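Local coordinates for protein taurocyamine kinase (Schistosoma mansoni, PDB 4WOE) that catalyses the reversible, magnesium-dependent transfer of a phosphoryl group from ATP to taurocyamine, giving N-phosphotaurocyamine and ADP, at residues F494-I499 against E585-I590; I423-G428 against C630-L635; F546-D551 against R568-N573. The protein carries 4 engineered substitutions. All coordinates share one frame; numbering follows the deposited sequence.

Contact 1. Residues F494-I499 against E585-I590. With 3S5 (Taurocyamine), chain F; ADP (adenosine-5'-diphosphate), chain D; NO3 (nitrate ion), chain J.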
loop_
_atom_site.group_PDB
_atom_site.type_symbol
_atom_site.label_atom_id
_atom_site.label_comp_id
_atom_site.label_asym_id
_atom_site.label_seq_id
_atom_site.Cartn_x
_atom_site.Cartn_y
_atom_site.Cartn_z
ATOM N N PHE A 494 -16.883 19.699 11.823
ATOM C CA PHE A 494 -16.422 18.423 11.275
ATOM C C PHE A 494 -14.911 18.306 11.365
ATOM O O PHE A 494 -14.196 19.247 11.009
ATOM C CB PHE A 494 -16.838 18.261 9.795
ATOM C CG PHE A 494 -18.324 18.056 9.574
ATOM C CD1 PHE A 494 -18.870 16.785 9.546
ATOM C CD2 PHE A 494 -19.162 19.132 9.357
ATOM C CE1 PHE A 494 -20.239 16.592 9.327
ATOM C CE2 PHE A 494 -20.531 18.948 9.131
ATOM C CZ PHE A 494 -21.068 17.678 9.116
ATOM N N LEU A 495 -14.431 17.146 11.811
ATOM C CA LEU A 495 -13.024 16.786 11.660
ATOM C C LEU A 495 -12.638 16.783 10.183
ATOM O O LEU A 495 -13.484 16.606 9.316
ATOM C CB LEU A 495 -12.738 15.411 12.281
ATOM C CG LEU A 495 -12.868 15.246 13.800
ATOM C CD1 LEU A 495 -12.652 13.782 14.233
ATOM C CD2 LEU A 495 -11.901 16.176 14.524
ATOM N N PHE A 496 -11.353 16.968 9.904
ATOM C CA PHE A 496 -10.834 16.978 8.544
ATOM C C PHE A 496 -10.678 15.560 7.958
ATOM O O PHE A 496 -10.671 14.582 8.702
ATOM C CB PHE A 496 -9.494 17.722 8.527
ATOM C CG PHE A 496 -9.608 19.183 8.878
ATOM C CD1 PHE A 496 -10.839 19.832 8.808
ATOM C CD2 PHE A 496 -8.485 19.906 9.276
ATOM C CE1 PHE A 496 -10.950 21.186 9.138
ATOM C CE2 PHE A 496 -8.584 21.256 9.593
ATOM C CZ PHE A 496 -9.814 21.900 9.528
ATOM N N PRO A 497 -10.542 15.445 6.620
ATOM C CA PRO A 497 -10.500 14.127 5.975
ATOM C C PRO A 497 -9.379 13.229 6.454
ATOM O O PRO A 497 -9.416 12.030 6.165
ATOM C CB PRO A 497 -10.293 14.466 4.496
ATOM C CG PRO A 497 -10.914 15.791 4.328
ATOM C CD PRO A 497 -10.579 16.528 5.616
ATOM N N THR A 498 -8.402 13.801 7.155
ATOM C CA THR A 498 -7.285 13.040 7.706
ATOM C C THR A 498 -7.755 12.013 8.737
ATOM O O THR A 498 -7.481 10.813 8.606
ATOM C CB THR A 498 -6.252 13.977 8.367
ATOM O OG1 THR A 498 -6.949 14.943 9.162
ATOM C CG2 THR A 498 -5.412 14.690 7.321
ATOM N N ILE A 499 -8.490 12.478 9.750
ATOM C CA ILE A 499 -8.804 11.622 10.885
ATOM C C ILE A 499 -10.294 11.450 11.162
ATOM O O ILE A 499 -10.673 10.676 12.048
ATOM C CB ILE A 499 -8.127 12.145 12.165
ATOM C CG1 ILE A 499 -8.764 13.475 12.610
ATOM C CG2 ILE A 499 -6.632 12.276 11.926
ATOM C CD1 ILE A 499 -8.400 13.895 14.024
ATOM N N GLU A 585 -8.624 15.984 0.127
ATOM C CA GLU A 585 -7.737 16.488 1.178
ATOM C C GLU A 585 -8.504 17.398 2.146
ATOM O O GLU A 585 -8.377 17.282 3.374
ATOM C CB GLU A 585 -6.568 17.237 0.572
ATOM C CG GLU A 585 -5.495 17.619 1.565
ATOM C CD GLU A 585 -4.395 18.477 0.931
ATOM O OE1 GLU A 585 -3.975 18.185 -0.212
ATOM O OE2 GLU A 585 -3.956 19.448 1.577
ATOM N N ASP A 586 -9.304 18.304 1.585
ATOM C CA ASP A 586 -10.205 19.127 2.395
ATOM C C ASP A 586 -11.652 18.717 2.184
ATOM O O ASP A 586 -11.969 17.932 1.290
ATOM C CB ASP A 586 -10.018 20.609 2.077
ATOM C CG ASP A 586 -8.681 21.147 2.588
ATOM O OD1 ASP A 586 -8.541 21.237 3.824
ATOM O OD2 ASP A 586 -7.777 21.460 1.774
ATOM N N HIS A 587 -12.531 19.253 3.011
ATOM C CA HIS A 587 -13.935 18.923 2.910
ATOM C C HIS A 587 -14.466 19.212 1.527
ATOM O O HIS A 587 -15.310 18.479 1.017
ATOM C CB HIS A 587 -14.725 19.690 3.955
ATOM C CG HIS A 587 -14.476 19.197 5.343
ATOM N ND1 HIS A 587 -14.703 19.969 6.463
ATOM C CD2 HIS A 587 -14.004 18.009 5.784
ATOM C CE1 HIS A 587 -14.382 19.270 7.540
ATOM N NE2 HIS A 587 -13.962 18.075 7.153
ATOM N N MET A 588 -13.933 20.278 0.936
ATOM C CA MET A 588 -14.373 20.805 -0.341
ATOM C C MET A 588 -13.176 21.344 -1.095
ATOM O O MET A 588 -12.250 21.902 -0.492
ATOM C CB MET A 588 -15.371 21.944 -0.147
ATOM C CG MET A 588 -16.805 21.697 -0.521
ATOM S SD MET A 588 -17.683 23.171 0.027
ATOM C CE MET A 588 -17.627 23.021 1.810
ATOM N N ARG A 589 -13.210 21.206 -2.411
ATOM C CA ARG A 589 -12.348 21.979 -3.278
ATOM C C ARG A 589 -13.205 22.496 -4.401
ATOM O O ARG A 589 -13.738 21.727 -5.200
ATOM C CB ARG A 589 -11.192 21.155 -3.816
ATOM C CG ARG A 589 -10.174 20.833 -2.758
ATOM C CD ARG A 589 -9.436 22.084 -2.228
ATOM N NE ARG A 589 -8.406 21.684 -1.273
ATOM C CZ ARG A 589 -7.246 21.133 -1.621
ATOM N NH1 ARG A 589 -6.956 20.948 -2.902
ATOM N NH2 ARG A 589 -6.369 20.780 -0.690
ATOM N N ILE A 590 -13.357 23.809 -4.441
ATOM C CA ILE A 590 -14.212 24.441 -5.420
ATOM C C ILE A 590 -13.340 24.940 -6.565
ATOM O O ILE A 590 -12.401 25.712 -6.358
ATOM C CB ILE A 590 -15.030 25.563 -4.769
ATOM C CG1 ILE A 590 -15.721 24.997 -3.512
ATOM C CG2 ILE A 590 -16.013 26.155 -5.767
ATOM C CD1 ILE A 590 -16.295 26.049 -2.557
HETATM N N01 3S5 F . -1.415 20.238 0.906
HETATM C C02 3S5 F . -0.915 19.655 -0.136
HETATM N N03 3S5 F . -1.689 18.957 -0.923
HETATM N N04 3S5 F . 0.420 19.767 -0.421
HETATM C C05 3S5 F . 1.368 20.513 0.381
HETATM C C06 3S5 F . 2.801 20.208 -0.108
HETATM S S07 3S5 F . 3.405 18.659 0.498
HETATM O O08 3S5 F . 3.188 18.617 2.001
HETATM O O09 3S5 F . 2.651 17.505 -0.127
HETATM O O10 3S5 F . 4.877 18.478 0.190
HETATM P PB ADP D . -4.888 21.174 -5.941
HETATM O O1B ADP D . -6.185 21.343 -6.698
HETATM O O2B ADP D . -4.920 20.016 -4.957
HETATM O O3B ADP D . -4.329 22.446 -5.346
HETATM P PA ADP D . -2.997 19.438 -7.283
HETATM O O1A ADP D . -1.628 19.856 -7.786
HETATM O O2A ADP D . -3.156 18.657 -6.000
HETATM O O3A ADP D . -3.849 20.821 -7.149
HETATM O "O5'" ADP D . -3.720 18.562 -8.440
HETATM C "C5'" ADP D . -5.102 18.733 -8.749
HETATM C "C4'" ADP D . -5.381 18.484 -10.227
HETATM O "O4'" ADP D . -5.633 19.729 -10.883
HETATM C "C3'" ADP D . -4.216 17.828 -10.960
HETATM O "O3'" ADP D . -4.745 16.866 -11.881
HETATM C "C2'" ADP D . -3.597 18.942 -11.768
HETATM O "O2'" ADP D . -3.004 18.431 -12.962
HETATM C "C1'" ADP D . -4.829 19.783 -12.067
HETATM N N9 ADP D . -4.507 21.176 -12.467
HETATM C C8 ADP D . -3.904 22.121 -11.719
HETATM N N7 ADP D . -3.782 23.276 -12.421
HETATM C C5 ADP D . -4.311 23.076 -13.649
HETATM C C6 ADP D . -4.515 23.871 -14.884
HETATM N N6 ADP D . -4.111 25.161 -14.970
HETATM N N1 ADP D . -5.117 23.261 -15.935
HETATM C C2 ADP D . -5.524 21.981 -15.872
HETATM N N3 ADP D . -5.377 21.207 -14.782
HETATM C C4 ADP D . -4.788 21.687 -13.665
HETATM N N NO3 J . -2.638 21.020 -2.733
HETATM O O1 NO3 J . -2.594 20.165 -3.675
HETATM O O2 NO3 J . -3.671 21.074 -1.987
HETATM O O3 NO3 J . -1.661 21.827 -2.535
#
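Glu585 meets Pro497 through its backbone: the carbonyl O of Glu585 rests 3.1 Å from Pro497 CG, against the rigid ring of a residue with no N-H of its own. The carboxylate points the other way, with CG anti to the backbone N (chi1 -171°), and its OE1 and OE2 accept from two different guanidino nitrogens of taurocyamine. Glu585 OE2 lies 2.7 Å from taurocyamine N01, and Glu674 also hydrogen-bonds the ligand. Asp586 turns its two oxygens to different tasks, OD1 to the amide of Cys630 and OD2 to Arg589. This is the substrate-binding side of the phosphagen kinase catalytic domain, where a loop leads into strand 588-595 of the antiparallel sheet. His587 makes the one hydrogen bond between the segments: its NE2 donates to Leu495 O at 2.7 Å, the acceptor lying in the ring plane. ND1 accepts from the amide of Val491, so both ring nitrogens are used and the rotation is fixed. Phe496 brings its ring edge towards the imidazole face in an offset edge-to-face pair, planes at 73°. Arg589 grips Asp586 OD2 side-on with NE and NH2, the oxygen lying in the guanidinium plane, and NH2 also pairs with Glu585 OE1. That hold presents Arg589 NH1 to ADP O2B, 3.0 Å away; NH2 donates to the nitrate, which lies between ADP and taurocyamine and probably stands in for the phosphoryl group in transfer.

Contact 2. Residues I423-G428 against C630-L635; sequences ICPRTG and CCPSNL. With 3S5 (Taurocyamine), chain F; NO3 (nitrate ion), chain J.
The guanidinium of Arg426 carries the guanidino end of taurocyamine over one face, ligand N01 standing 3.4 Å above its centre, and has the sulfonate sulfur at its edge, in plane; Cys631 SG approaches it obliquely, 3.8 Å from NH1. The chain bends at chi2 (-74°), which folds the head back so that NH1 and NH2 donate to two sulfonate oxygens, O08 and O09. Arginine suits the place because one flat group can serve both ends of the substrate. The backbone amides of Ile423 and Cys424 add bonds to O10 and O08. Segment 423-428 belongs to the N-terminal domain of the phosphagen kinase fold and 630-635 to the catalytic domain, so the two domains close on the substrate here. The latter segment carries the CPSNL part of the family signature, with Cys631 the predicted active-site residue. Cys631 SG accepts from taurocyamine N01 at 3.4 Å and from the amide of Ser633, which helps to position the sulfur. Between the domains, Cys630 O is gripped twice by Thr427: N donates at 2.9 Å from above the carbonyl plane, and OG1 in that plane, on a lone pair. Alongside, the rings of Pro425 and Pro632 cross obliquely, CG to CG 3.9 Å.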
loop_
_atom_site.group_PDB
_atom_site.type_symbol
_atom_site.label_atom_id
_atom_site.label_comp_id
_atom_site.label_asym_id
_atom_site.label_seq_id
_atom_site.Cartn_x
_atom_site.Cartn_y
_atom_site.Cartn_z
ATOM N N ILE A 423 6.737 18.276 2.581
ATOM C CA ILE A 423 7.318 19.387 3.325
ATOM C C ILE A 423 6.372 20.077 4.303
ATOM O O ILE A 423 6.822 20.892 5.115
ATOM C CB ILE A 423 7.890 20.457 2.355
ATOM C CG1 ILE A 423 6.774 21.182 1.607
ATOM C CG2 ILE A 423 8.854 19.824 1.357
ATOM C CD1 ILE A 423 7.294 22.129 0.533
ATOM N N CYS A 424 5.078 19.756 4.232
ATOM C CA CYS A 424 4.080 20.328 5.143
ATOM C C CYS A 424 3.307 19.233 5.880
ATOM O O CYS A 424 3.130 18.129 5.369
ATOM C CB CYS A 424 3.092 21.237 4.386
ATOM S SG CYS A 424 3.643 22.943 3.994
ATOM N N PRO A 425 2.830 19.542 7.088
ATOM C CA PRO A 425 1.947 18.637 7.839
ATOM C C PRO A 425 0.506 18.609 7.298
ATOM O O PRO A 425 0.158 19.382 6.388
ATOM C CB PRO A 425 1.978 19.229 9.250
ATOM C CG PRO A 425 2.187 20.701 9.018
ATOM C CD PRO A 425 3.134 20.775 7.838
ATOM N N ARG A 426 -0.321 17.729 7.856
ATOM C CA ARG A 426 -1.754 17.709 7.560
ATOM C C ARG A 426 -2.567 17.631 8.856
ATOM O O ARG A 426 -2.573 16.592 9.537
ATOM C CB ARG A 426 -2.114 16.532 6.646
ATOM C CG ARG A 426 -1.348 16.495 5.342
ATOM C CD ARG A 426 -1.836 17.556 4.367
ATOM N NE ARG A 426 -1.312 17.271 3.039
ATOM C CZ ARG A 426 -0.079 17.574 2.639
ATOM N NH1 ARG A 426 0.759 18.215 3.458
ATOM N NH2 ARG A 426 0.310 17.248 1.413
ATOM N N THR A 427 -3.267 18.707 9.185
ATOM C CA THR A 427 -3.915 18.805 10.495
ATOM C C THR A 427 -5.179 17.944 10.580
ATOM O O THR A 427 -5.687 17.496 9.558
ATOM C CB THR A 427 -4.276 20.258 10.832
ATOM O OG1 THR A 427 -5.217 20.741 9.878
ATOM C CG2 THR A 427 -3.030 21.155 10.795
ATOM N N GLY A 428 -5.672 17.708 11.801
ATOM C CA GLY A 428 -6.846 16.877 12.000
ATOM C C GLY A 428 -8.180 17.607 12.169
ATOM O O GLY A 428 -9.258 17.030 11.913
ATOM N N CYS A 630 -6.913 21.781 5.874
ATOM C CA CYS A 630 -6.126 20.651 6.358
ATOM C C CYS A 630 -4.637 20.995 6.477
ATOM O O CYS A 630 -4.051 20.924 7.569
ATOM C CB CYS A 630 -6.312 19.451 5.428
ATOM S SG CYS A 630 -5.396 17.995 5.964
ATOM N N CYS A 631 -4.046 21.353 5.341
ATOM C CA CYS A 631 -2.657 21.777 5.260
ATOM C C CYS A 631 -2.533 23.286 5.510
ATOM O O CYS A 631 -3.325 24.066 4.973
ATOM C CB CYS A 631 -2.085 21.427 3.885
ATOM S SG CYS A 631 -0.335 21.825 3.669
ATOM N N PRO A 632 -1.541 23.702 6.323
ATOM C CA PRO A 632 -1.286 25.135 6.570
ATOM C C PRO A 632 -0.954 25.934 5.282
ATOM O O PRO A 632 -1.188 27.149 5.240
ATOM C CB PRO A 632 -0.078 25.121 7.529
ATOM C CG PRO A 632 0.577 23.771 7.310
ATOM C CD PRO A 632 -0.570 22.839 7.021
ATOM N N SER A 633 -0.419 25.267 4.258
ATOM C CA SER A 633 -0.161 25.925 2.964
ATOM C C SER A 633 -1.421 26.476 2.261
ATOM O O SER A 633 -1.310 27.325 1.378
ATOM C CB SER A 633 0.538 24.956 2.006
ATOM O OG SER A 633 -0.412 24.130 1.351
ATOM N N ASN A 634 -2.604 25.987 2.647
ATOM C CA ASN A 634 -3.874 26.385 2.023
ATOM C C ASN A 634 -4.755 27.291 2.887
ATOM O O ASN A 634 -5.980 27.326 2.727
ATOM C CB ASN A 634 -4.680 25.144 1.647
ATOM C CG ASN A 634 -4.020 24.342 0.547
ATOM O OD1 ASN A 634 -3.465 24.909 -0.392
ATOM N ND2 ASN A 634 -4.057 23.008 0.669
ATOM N N LEU A 635 -4.134 28.012 3.811
ATOM C CA LEU A 635 -4.879 28.935 4.663
ATOM C C LEU A 635 -5.141 30.248 3.936
ATOM O O LEU A 635 -4.673 30.446 2.813
ATOM C CB LEU A 635 -4.119 29.190 5.963
ATOM C CG LEU A 635 -3.927 27.941 6.798
ATOM C CD1 LEU A 635 -3.054 28.261 8.006
ATOM C CD2 LEU A 635 -5.292 27.410 7.210
HETATM N N01 3S5 F . -1.415 20.238 0.906
HETATM C C02 3S5 F . -0.915 19.655 -0.136
HETATM N N03 3S5 F . -1.689 18.957 -0.923
HETATM N N04 3S5 F . 0.420 19.767 -0.421
HETATM C C05 3S5 F . 1.368 20.513 0.381
HETATM C C06 3S5 F . 2.801 20.208 -0.108
HETATM S S07 3S5 F . 3.405 18.659 0.498
HETATM O O08 3S5 F . 3.188 18.617 2.001
HETATM O O09 3S5 F . 2.651 17.505 -0.127
HETATM O O10 3S5 F . 4.877 18.478 0.190
HETATM N N NO3 J . -2.638 21.020 -2.733
HETATM O O1 NO3 J . -2.594 20.165 -3.675
HETATM O O2 NO3 J . -3.671 21.074 -1.987
HETATM O O3 NO3 J . -1.661 21.827 -2.535
#

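Contact 3. Residues F546-D551 against R568-N573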
loop_
_atom_site.group_PDB
_atom_site.type_symbol
_atom_site.label_atom_id
_atom_site.label_comp_id
_atom_site.label_asym_id
_atom_site.label_seq_id
_atom_site.Cartn_x
_atom_site.Cartn_y
_atom_site.Cartn_z
ATOM N N PHE A 546 -9.534 16.628 -14.090
ATOM C CA PHE A 546 -10.798 17.035 -13.454
ATOM C C PHE A 546 -10.975 16.472 -12.031
ATOM O O PHE A 546 -11.440 17.165 -11.118
ATOM C CB PHE A 546 -12.002 16.606 -14.322
ATOM C CG PHE A 546 -12.120 17.373 -15.619
ATOM C CD1 PHE A 546 -11.891 18.740 -15.654
ATOM C CD2 PHE A 546 -12.444 16.729 -16.801
ATOM C CE1 PHE A 546 -11.987 19.454 -16.843
ATOM C CE2 PHE A 546 -12.537 17.435 -17.997
ATOM C CZ PHE A 546 -12.310 18.795 -18.017
ATOM N N LEU A 547 -10.626 15.203 -11.862
ATOM C CA LEU A 547 -10.812 14.504 -10.596
ATOM C C LEU A 547 -9.478 14.358 -9.864
ATOM O O LEU A 547 -8.432 14.158 -10.495
ATOM C CB LEU A 547 -11.465 13.138 -10.866
ATOM C CG LEU A 547 -11.537 11.910 -9.941
ATOM C CD1 LEU A 547 -11.780 12.224 -8.482
ATOM C CD2 LEU A 547 -12.633 10.982 -10.443
ATOM N N PHE A 548 -9.514 14.489 -8.539
ATOM C CA PHE A 548 -8.370 14.131 -7.683
ATOM C C PHE A 548 -7.971 12.649 -7.815
ATOM O O PHE A 548 -8.819 11.779 -8.050
ATOM C CB PHE A 548 -8.667 14.449 -6.199
ATOM C CG PHE A 548 -9.883 13.726 -5.623
ATOM C CD1 PHE A 548 -11.122 14.366 -5.552
ATOM C CD2 PHE A 548 -9.777 12.425 -5.118
ATOM C CE1 PHE A 548 -12.237 13.725 -5.002
ATOM C CE2 PHE A 548 -10.886 11.779 -4.562
ATOM C CZ PHE A 548 -12.116 12.431 -4.503
ATOM N N LYS A 549 -6.679 12.374 -7.639
ATOM C CA LYS A 549 -6.161 11.009 -7.693
ATOM C C LYS A 549 -6.315 10.270 -6.350
ATOM O O LYS A 549 -6.482 10.904 -5.303
ATOM C CB LYS A 549 -4.696 11.031 -8.139
ATOM C CG LYS A 549 -3.724 11.696 -7.165
ATOM C CD LYS A 549 -2.423 12.054 -7.887
ATOM C CE LYS A 549 -1.273 12.325 -6.924
ATOM N NZ LYS A 549 -0.103 12.933 -7.629
ATOM N N ASN A 550 -6.282 8.932 -6.397
ATOM C CA ASN A 550 -6.555 8.077 -5.234
ATOM C C ASN A 550 -5.334 7.258 -4.766
ATOM O O ASN A 550 -5.459 6.297 -3.987
ATOM C CB ASN A 550 -7.705 7.109 -5.537
ATOM C CG ASN A 550 -8.883 7.772 -6.248
ATOM O OD1 ASN A 550 -8.861 8.964 -6.587
ATOM N ND2 ASN A 550 -9.934 6.990 -6.468
ATOM N N ASP A 551 -4.154 7.638 -5.237
ATOM C CA ASP A 551 -2.947 6.878 -4.946
ATOM C C ASP A 551 -1.807 7.757 -4.466
ATOM O O ASP A 551 -0.642 7.411 -4.660
ATOM C CB ASP A 551 -2.495 6.134 -6.189
ATOM C CG ASP A 551 -2.151 7.081 -7.325
ATOM O OD1 ASP A 551 -2.653 8.230 -7.304
ATOM O OD2 ASP A 551 -1.379 6.688 -8.226
ATOM N N ARG A 568 -16.848 10.370 -0.556
ATOM C CA ARG A 568 -16.101 11.126 -1.566
ATOM C C ARG A 568 -16.920 11.262 -2.851
ATOM O O ARG A 568 -17.652 10.349 -3.228
ATOM C CB ARG A 568 -14.754 10.470 -1.894
ATOM C CG ARG A 568 -13.636 10.693 -0.884
ATOM C CD ARG A 568 -13.955 10.019 0.445
ATOM N NE ARG A 568 -12.758 9.785 1.230
ATOM C CZ ARG A 568 -12.585 8.751 2.052
ATOM N NH1 ARG A 568 -13.545 7.835 2.212
ATOM N NH2 ARG A 568 -11.442 8.634 2.706
ATOM N N GLY A 569 -16.790 12.401 -3.527
ATOM C CA GLY A 569 -17.498 12.601 -4.772
ATOM C C GLY A 569 -16.955 13.732 -5.620
ATOM O O GLY A 569 -16.149 14.546 -5.156
ATOM N N ILE A 570 -17.400 13.758 -6.876
ATOM C CA ILE A 570 -17.149 14.850 -7.809
ATOM C C ILE A 570 -18.479 15.428 -8.277
ATOM O O ILE A 570 -19.377 14.683 -8.675
ATOM C CB ILE A 570 -16.363 14.398 -9.050
ATOM C CG1 ILE A 570 -15.173 13.561 -8.627
ATOM C CG2 ILE A 570 -15.842 15.616 -9.829
ATOM C CD1 ILE A 570 -14.216 14.361 -7.792
ATOM N N PHE A 571 -18.601 16.752 -8.217
ATOM C CA PHE A 571 -19.697 17.460 -8.853
ATOM C C PHE A 571 -19.120 18.290 -9.998
ATOM O O PHE A 571 -17.991 18.771 -9.906
ATOM C CB PHE A 571 -20.439 18.352 -7.842
ATOM C CG PHE A 571 -21.414 19.309 -8.474
ATOM C CD1 PHE A 571 -22.745 18.958 -8.623
ATOM C CD2 PHE A 571 -20.993 20.561 -8.934
ATOM C CE1 PHE A 571 -23.637 19.833 -9.207
ATOM C CE2 PHE A 571 -21.882 21.437 -9.535
ATOM C CZ PHE A 571 -23.202 21.076 -9.668
ATOM N N HIS A 572 -19.881 18.469 -11.073
ATOM C CA HIS A 572 -19.456 19.393 -12.125
ATOM C C HIS A 572 -20.648 19.826 -12.985
ATOM O O HIS A 572 -21.635 19.100 -13.079
ATOM C CB HIS A 572 -18.328 18.774 -12.985
ATOM C CG HIS A 572 -18.743 17.601 -13.826
ATOM N ND1 HIS A 572 -19.661 17.699 -14.855
ATOM C CD2 HIS A 572 -18.323 16.311 -13.825
ATOM C CE1 HIS A 572 -19.811 16.515 -15.427
ATOM N NE2 HIS A 572 -19.008 15.657 -14.822
ATOM N N ASN A 573 -20.581 21.018 -13.582
ATOM C CA ASN A 573 -21.618 21.404 -14.539
ATOM C C ASN A 573 -21.418 20.595 -15.823
ATOM O O ASN A 573 -20.441 19.847 -15.937
ATOM C CB ASN A 573 -21.620 22.929 -14.814
ATOM C CG ASN A 573 -20.288 23.464 -15.342
ATOM O OD1 ASN A 573 -19.389 22.718 -15.720
ATOM N ND2 ASN A 573 -20.168 24.781 -15.368
#
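Leu547 sends CG away from its own backbone N (chi1 163°), whereas Phe548 tucks CG between N and the carbonyl carbon (chi1 59°); the two opposed choices bring neighbouring side chains together, and both meet Ile570. Leu547 CD1 lies 3.6 Å above the centre of the Phe548 ring, a methyl laid on an aromatic face. Ile570, whose side chain starts towards the loop, pushes CD1 against that same methyl: the two CD1 atoms, of Leu547 and Ile570, are only 3.3 Å apart, tighter than usual van der Waals contact. The Ile570 CD1 also touches Phe548 CE1 at 3.5 Å, obliquely to the ring. A beta-branched residue such as isoleucine suits strand 569-573, the second strand from one margin of the eight-stranded antiparallel sheet of the catalytic domain. The loop that follows helix 535-543 packs on this strand mainly through side chains, with no hydrogen bond between the segments. At the edge of the Phe548 ring, near its plane, come Gly569 O, 4.0 Å from CE1, and Arg568 CB, 4.2 Å from CZ. Arg568 offers just its aliphatic root here; its guanidinium leads off to the carbonyls of Arg562 and Gly560. Trp581 adds an edge-to-face partner for Phe548, and its NE1 bonds to Phe546 O. The nearest atoms of ADP are about 6 Å from the Phe548 side chain, so the packing lies just behind the nucleotide site.

How the contacts relate
Along the chain the contacts enclose one another like brackets, contact 1 inside contact 2 and contact 3 inside contact 1. Contacts 1 and 2 have centres about 11 Å apart and touch, Thr498 OG1 probably bonding to Thr427 O, and they share taurocyamine and the nitrate. Contact 3 stands, centre to centre, about 13 Å from contact 1 and 20 Å from contact 2, touching neither, though it reaches the same antiparallel sheet as contact 1. Contacts 1 and 3 lie in the catalytic domain, contact 1 at the ADP through Arg589; contact 2 joins the N-terminal domain across the substrate, so ADP and taurocyamine lie between the two domains, consistent with a closed active site in this half.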